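Local coordinates for glutathione transferase o1 (Bombyx mori, PDB 3RBT), which probably carries out glutathione transfer and glutathione-dependent reduction of dehydroascorbate, as a member of the Omega class of glutathione transferases, at residues 198-201 with 202-206; 210-213 with 214-217; 237-240 with 241-244. All coordinates share one frame; numbering follows the deposited sequence.

Overall arrangement
All three contacts are local, each within one unbroken run of chain. Contacts 1 and 2 follow in series through helix 205-216: contact 1 joins it to helix 194-202 at the surface, and contact 2, its centre about 15 Å from that of contact 1, lies in its partly buried later turns. Contact 3, also partly buried, lies on the opposite side of the chain's centre from contact 2, about 25 Å between centres, in the tail after helix 227-237. Backbone bonds run through all of them, but the side chains differ: a phenylalanine ring meeting a carbonyl in contact 1, a Met-aromatic pair in contact 2, and in contact 3 a small alanine-methionine touch with two bridging waters.

Contact 1: residues 198-201 with 202-206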
# COMPACT_ATOMS: atom_id res chain seq x y z
N VAL A 198 -4.02 24.03 21.70
CA VAL A 198 -2.71 24.66 21.85
C VAL A 198 -1.76 23.84 22.75
O VAL A 198 -0.57 23.74 22.47
CB VAL A 198 -2.82 26.17 22.28
CG1 VAL A 198 -3.52 26.32 23.61
CG2 VAL A 198 -1.44 26.84 22.32
N GLU A 199 -2.32 23.25 23.81
CA GLU A 199 -1.55 22.38 24.71
C GLU A 199 -1.02 21.16 23.95
O GLU A 199 0.18 20.88 23.97
CB GLU A 199 -2.41 21.95 25.91
CG GLU A 199 -1.62 21.25 27.01
CD GLU A 199 -2.50 20.72 28.14
OE1 GLU A 199 -2.02 20.70 29.30
OE2 GLU A 199 -3.65 20.32 27.88
N LYS A 200 -1.93 20.45 23.29
CA LYS A 200 -1.62 19.30 22.44
C LYS A 200 -0.57 19.63 21.36
O LYS A 200 0.32 18.82 21.08
CB LYS A 200 -2.92 18.79 21.79
CG LYS A 200 -2.79 17.59 20.87
CD LYS A 200 -4.17 17.11 20.37
CE LYS A 200 -4.66 17.89 19.15
NZ LYS A 200 -3.96 17.50 17.90
N LYS A 201 -0.68 20.82 20.78
CA LYS A 201 0.23 21.30 19.73
C LYS A 201 1.66 21.44 20.26
O LYS A 201 2.62 21.07 19.59
CB LYS A 201 -0.28 22.63 19.17
CG LYS A 201 0.55 23.26 18.06
CD LYS A 201 -0.16 24.51 17.54
CE LYS A 201 0.53 25.09 16.31
NZ LYS A 201 1.66 25.99 16.69
N SER A 202 1.76 21.96 21.48
CA SER A 202 3.04 22.22 22.15
C SER A 202 3.85 20.95 22.43
O SER A 202 5.06 21.03 22.67
CB SER A 202 2.79 23.00 23.45
OG SER A 202 3.96 23.06 24.25
N LEU A 203 3.18 19.80 22.38
CA LEU A 203 3.82 18.49 22.55
C LEU A 203 4.72 18.13 21.37
O LEU A 203 5.64 17.32 21.50
CB LEU A 203 2.77 17.39 22.76
CG LEU A 203 2.09 17.29 24.12
CD1 LEU A 203 0.70 16.67 24.00
CD2 LEU A 203 2.95 16.50 25.12
N PHE A 204 4.44 18.73 20.21
CA PHE A 204 5.16 18.42 18.98
C PHE A 204 5.70 19.70 18.34
O PHE A 204 5.12 20.20 17.37
CB PHE A 204 4.25 17.66 18.01
CG PHE A 204 3.34 16.68 18.70
CD1 PHE A 204 3.84 15.50 19.22
CD2 PHE A 204 1.98 16.96 18.85
CE1 PHE A 204 3.01 14.60 19.88
CE2 PHE A 204 1.15 16.07 19.50
CZ PHE A 204 1.66 14.89 20.02
N PRO A 205 6.81 20.23 18.89
CA PRO A 205 7.32 21.55 18.51
C PRO A 205 7.86 21.61 17.08
O PRO A 205 7.60 22.59 16.38
CB PRO A 205 8.42 21.83 19.54
CG PRO A 205 8.84 20.49 20.03
CD PRO A 205 7.63 19.61 19.95
N ASN A 206 8.59 20.58 16.66
CA ASN A 206 9.10 20.53 15.28
C ASN A 206 7.99 20.30 14.25
O ASN A 206 7.99 20.93 13.18
CB ASN A 206 10.21 19.47 15.15
CG ASN A 206 11.46 19.83 15.96
OD1 ASN A 206 11.85 20.99 16.03
ND2 ASN A 206 12.09 18.82 16.57
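Residues 198-201 meet Ser202, Leu203 and Phe204 in a surface turn of the helical C-terminal domain, where helix 194-202 gives way to helix 205-216. Backbone bonds define it. Ser202 N still reaches four residues back to Val198 O at 3.1 Å, with a weak second bond to Glu199 O. The next two amides reach only three residues back: Leu203 N to Lys200 O at 3.3 Å, and Phe204 N to Lys201 O at 3.0 Å, the straightest of the set (N-H...O 160°). Both donors sit above the plane of their carbonyls, in keeping with the tighter, three-residue reach. Lys200 O is further crowded by side chains: Leu203 CB lies 3.3 Å from it, and Phe204 CD2 and CE2 approach it obliquely, CE2 at 3.3 Å. Phe204 CG stands beside its own backbone N (chi1 -38°), which swings the ring back toward Lys200, while Leu203 CB rests over the centre of one ring face, 3.7 Å above it. Phe204 is also the N-cap residue of helix 205-216. Its ring packs against Leu152 and Glu156 of helix 145-162, with Lys200 on Ile149 and Pro205 on Glu156 of that same helix, while Glu156 OE1 accepts a bond from Asn206 N.

Contact 2: residues 210-213 with 214-217; sequences WGDQ and MQLD
Met214 N donates to Trp210 O at 2.7 Å, the shortest bond here and nearly straight (N-H...O 165°), arriving almost along the C=O axis. It is an i to i+4 rung of helix 205-216, and the same spacing sets up a Met-aromatic contact between the two side chains. Gln215 N repeats the rung to Gly211 O at 3.0 Å. One residue later the winding tightens, and Leu216 N reaches only as far as Gln213 O, 3.1 Å away and from above the carbonyl plane. The first torsion of Met214 (chi1 -75°) sets CG over one face of the Trp210 five-membered ring in a CH-pi contact, 3.7 Å from the centroid. A bend at chi2 (-66°) then places SD, which approaches obliquely and lies 3.7 Å from Trp210 NE1. The N-H of that NE1 is taken by Asp176 OD1, and Phe167 and Trp180 meet the indole edge-to-face. A leucine in place of Trp210 would probably leave Asp176 OD1 without this donor and deprive Met214 of the flat surface its CG and SD lie against. Farther on, Asp217 OD2 bonds Tyr177 OH next to the start of helix 218-222. Asp212 and Gln215 run side by side, pointing the same way, and two oxygens, Asp212 OD1 and Gln215 OE1, sit 3.8 Å apart with no bond between them.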
# COMPACT_ATOMS: atom_id res chain seq x y z
N TRP A 210 6.79 22.80 11.32
CA TRP A 210 6.61 22.30 9.96
C TRP A 210 5.22 22.67 9.41
O TRP A 210 5.10 23.17 8.29
CB TRP A 210 6.87 20.78 9.93
CG TRP A 210 6.42 20.06 8.68
CD1 TRP A 210 7.12 19.94 7.51
CD2 TRP A 210 5.19 19.37 8.49
NE1 TRP A 210 6.39 19.21 6.60
CE2 TRP A 210 5.20 18.85 7.17
CE3 TRP A 210 4.07 19.13 9.30
CZ2 TRP A 210 4.14 18.11 6.65
CZ3 TRP A 210 3.02 18.40 8.78
CH2 TRP A 210 3.06 17.89 7.46
N GLY A 211 4.19 22.43 10.22
CA GLY A 211 2.83 22.89 9.92
C GLY A 211 2.75 24.35 9.49
O GLY A 211 2.09 24.68 8.50
N ASP A 212 3.44 25.22 10.23
CA ASP A 212 3.47 26.65 9.92
C ASP A 212 4.12 26.90 8.57
O ASP A 212 3.62 27.68 7.76
CB ASP A 212 4.21 27.43 11.02
CG ASP A 212 3.44 27.48 12.31
OD1 ASP A 212 2.20 27.33 12.27
OD2 ASP A 212 4.07 27.67 13.37
N GLN A 213 5.25 26.24 8.33
CA GLN A 213 5.96 26.36 7.07
C GLN A 213 5.16 25.81 5.89
O GLN A 213 5.13 26.42 4.83
CB GLN A 213 7.34 25.69 7.16
CG GLN A 213 8.35 26.48 8.00
CD GLN A 213 8.74 27.79 7.36
OE1 GLN A 213 9.11 27.84 6.18
NE2 GLN A 213 8.66 28.88 8.13
N MET A 214 4.50 24.67 6.09
CA MET A 214 3.65 24.10 5.05
C MET A 214 2.52 25.06 4.68
O MET A 214 2.17 25.17 3.51
CB MET A 214 3.05 22.76 5.49
CG MET A 214 4.02 21.58 5.49
SD MET A 214 4.63 21.08 3.87
CE MET A 214 3.15 20.39 3.12
N GLN A 215 1.97 25.76 5.67
CA GLN A 215 0.89 26.72 5.39
C GLN A 215 1.29 27.86 4.44
O GLN A 215 0.44 28.44 3.76
CB GLN A 215 0.32 27.29 6.70
CG GLN A 215 -0.56 26.29 7.45
CD GLN A 215 -1.03 26.83 8.78
OE1 GLN A 215 -0.55 26.40 9.84
NE2 GLN A 215 -1.96 27.79 8.75
N LEU A 216 2.59 28.16 4.39
CA LEU A 216 3.10 29.22 3.53
C LEU A 216 3.44 28.76 2.12
O LEU A 216 3.67 29.59 1.23
CB LEU A 216 4.31 29.91 4.18
CG LEU A 216 4.11 30.51 5.58
CD1 LEU A 216 5.41 31.11 6.12
CD2 LEU A 216 3.00 31.55 5.58
N ASP A 217 3.46 27.44 1.91
CA ASP A 217 3.78 26.83 0.61
C ASP A 217 2.72 27.18 -0.43
O ASP A 217 1.52 27.02 -0.18
CB ASP A 217 3.90 25.30 0.78
CG ASP A 217 4.60 24.62 -0.38
OD1 ASP A 217 5.78 24.95 -0.68
OD2 ASP A 217 3.99 23.72 -0.98

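Contact 3: residues 237-240 with 241-244; sequences ARAH and SMGY
Turned away from its own amide (chi1 -168°) and straight beyond, the Met242 chain keeps SD beside the methyl of Ala239, 4.0 Å from Ala239 CB, while the backbone of the turn brings Met242 CB to the same distance from it. This apolar touch lies in two overlapping beta turns that take the chain out of helix 227-237. The first is a type II' turn from Ala237 to His240, in which Arg238 leaves the helix with positive phi (57°). The second, from Ala239 to Met242, is closed by Met242 N donating to Ala239 O at 3.1 Å; the bond is nearly straight (N-H...O 164°), although the donor stands well above the carbonyl plane. His240 ND1 reaches back to Ala237 O in a weak bond across the first turn. Two waters stitch the winding backbone together. One donates to Arg238 O at 2.9 Å and accepts from Ser241 N, an amide whose angle to the nearby Ala239 O is too poor for a bond. The turns sit between the two domains of the glutathione transferase fold. On the helical side, Ala239 and Met242 both lean on Leu134 of helix 113-138, while Asp138 takes Ala239 N on its side-chain OD1 and Arg238 NE on its backbone O. On the thioredoxin-like side, Asn35 ND2 bonds Ser241 O and Gly243 O, and Tyr244 pairs through its backbone with Ile75. The second water links the later turn to the residue that follows it, giving a hydrogen to His240 O at 3.1 Å and receiving one from Gly243 N at 2.9 Å.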
# COMPACT_ATOMS: atom_id res chain seq x y z
N ALA A 237 -21.56 17.95 7.58
CA ALA A 237 -21.43 16.78 6.71
C ALA A 237 -20.89 15.56 7.43
O ALA A 237 -21.07 14.43 6.96
CB ALA A 237 -20.55 17.11 5.50
N ARG A 238 -20.22 15.80 8.56
CA ARG A 238 -19.51 14.75 9.31
C ARG A 238 -18.47 14.08 8.39
O ARG A 238 -17.81 14.78 7.61
CB ARG A 238 -20.50 13.77 9.96
CG ARG A 238 -21.50 14.47 10.91
CD ARG A 238 -22.69 13.57 11.22
NE ARG A 238 -22.24 12.29 11.75
CZ ARG A 238 -22.81 11.12 11.52
NH1 ARG A 238 -23.90 11.03 10.76
NH2 ARG A 238 -22.29 10.03 12.06
N ALA A 239 -18.33 12.76 8.45
CA ALA A 239 -17.31 12.06 7.65
C ALA A 239 -17.87 11.27 6.46
O ALA A 239 -17.17 10.43 5.88
CB ALA A 239 -16.46 11.16 8.54
N HIS A 240 -19.11 11.55 6.09
CA HIS A 240 -19.82 10.75 5.07
C HIS A 240 -19.10 10.66 3.73
O HIS A 240 -19.17 9.63 3.04
CB HIS A 240 -21.25 11.27 4.89
CG HIS A 240 -22.15 10.96 6.06
ND1 HIS A 240 -22.86 11.93 6.74
CD2 HIS A 240 -22.43 9.79 6.68
CE1 HIS A 240 -23.55 11.37 7.71
NE2 HIS A 240 -23.30 10.07 7.70
N SER A 241 -18.37 11.72 3.41
CA SER A 241 -17.67 11.82 2.14
C SER A 241 -16.14 12.01 2.32
O SER A 241 -15.44 12.45 1.40
CB SER A 241 -18.34 12.94 1.32
OG SER A 241 -17.43 13.94 0.93
N MET A 242 -15.64 11.61 3.48
CA MET A 242 -14.23 11.77 3.88
C MET A 242 -13.32 10.55 3.58
O MET A 242 -12.10 10.69 3.53
CB MET A 242 -14.19 12.10 5.39
CG MET A 242 -12.85 12.58 5.94
SD MET A 242 -12.95 12.96 7.71
CE MET A 242 -11.21 13.00 8.11
N GLY A 243 -13.91 9.37 3.38
CA GLY A 243 -13.14 8.14 3.16
C GLY A 243 -12.53 7.98 1.77
O GLY A 243 -12.59 8.89 0.94
N TYR A 244 -11.93 6.82 1.52
CA TYR A 244 -11.36 6.51 0.20
C TYR A 244 -12.40 5.83 -0.72
O TYR A 244 -12.10 5.44 -1.85
CB TYR A 244 -10.07 5.69 0.32
CG TYR A 244 -10.20 4.40 1.11
CD1 TYR A 244 -10.61 3.22 0.49
CD2 TYR A 244 -9.90 4.36 2.47
CE1 TYR A 244 -10.72 2.03 1.21
CE2 TYR A 244 -10.02 3.17 3.21
CZ TYR A 244 -10.43 2.02 2.56
OH TYR A 244 -10.55 0.84 3.27
O HOH W 1 -17.29 14.37 4.78
O HOH W 2 -16.41 8.42 2.37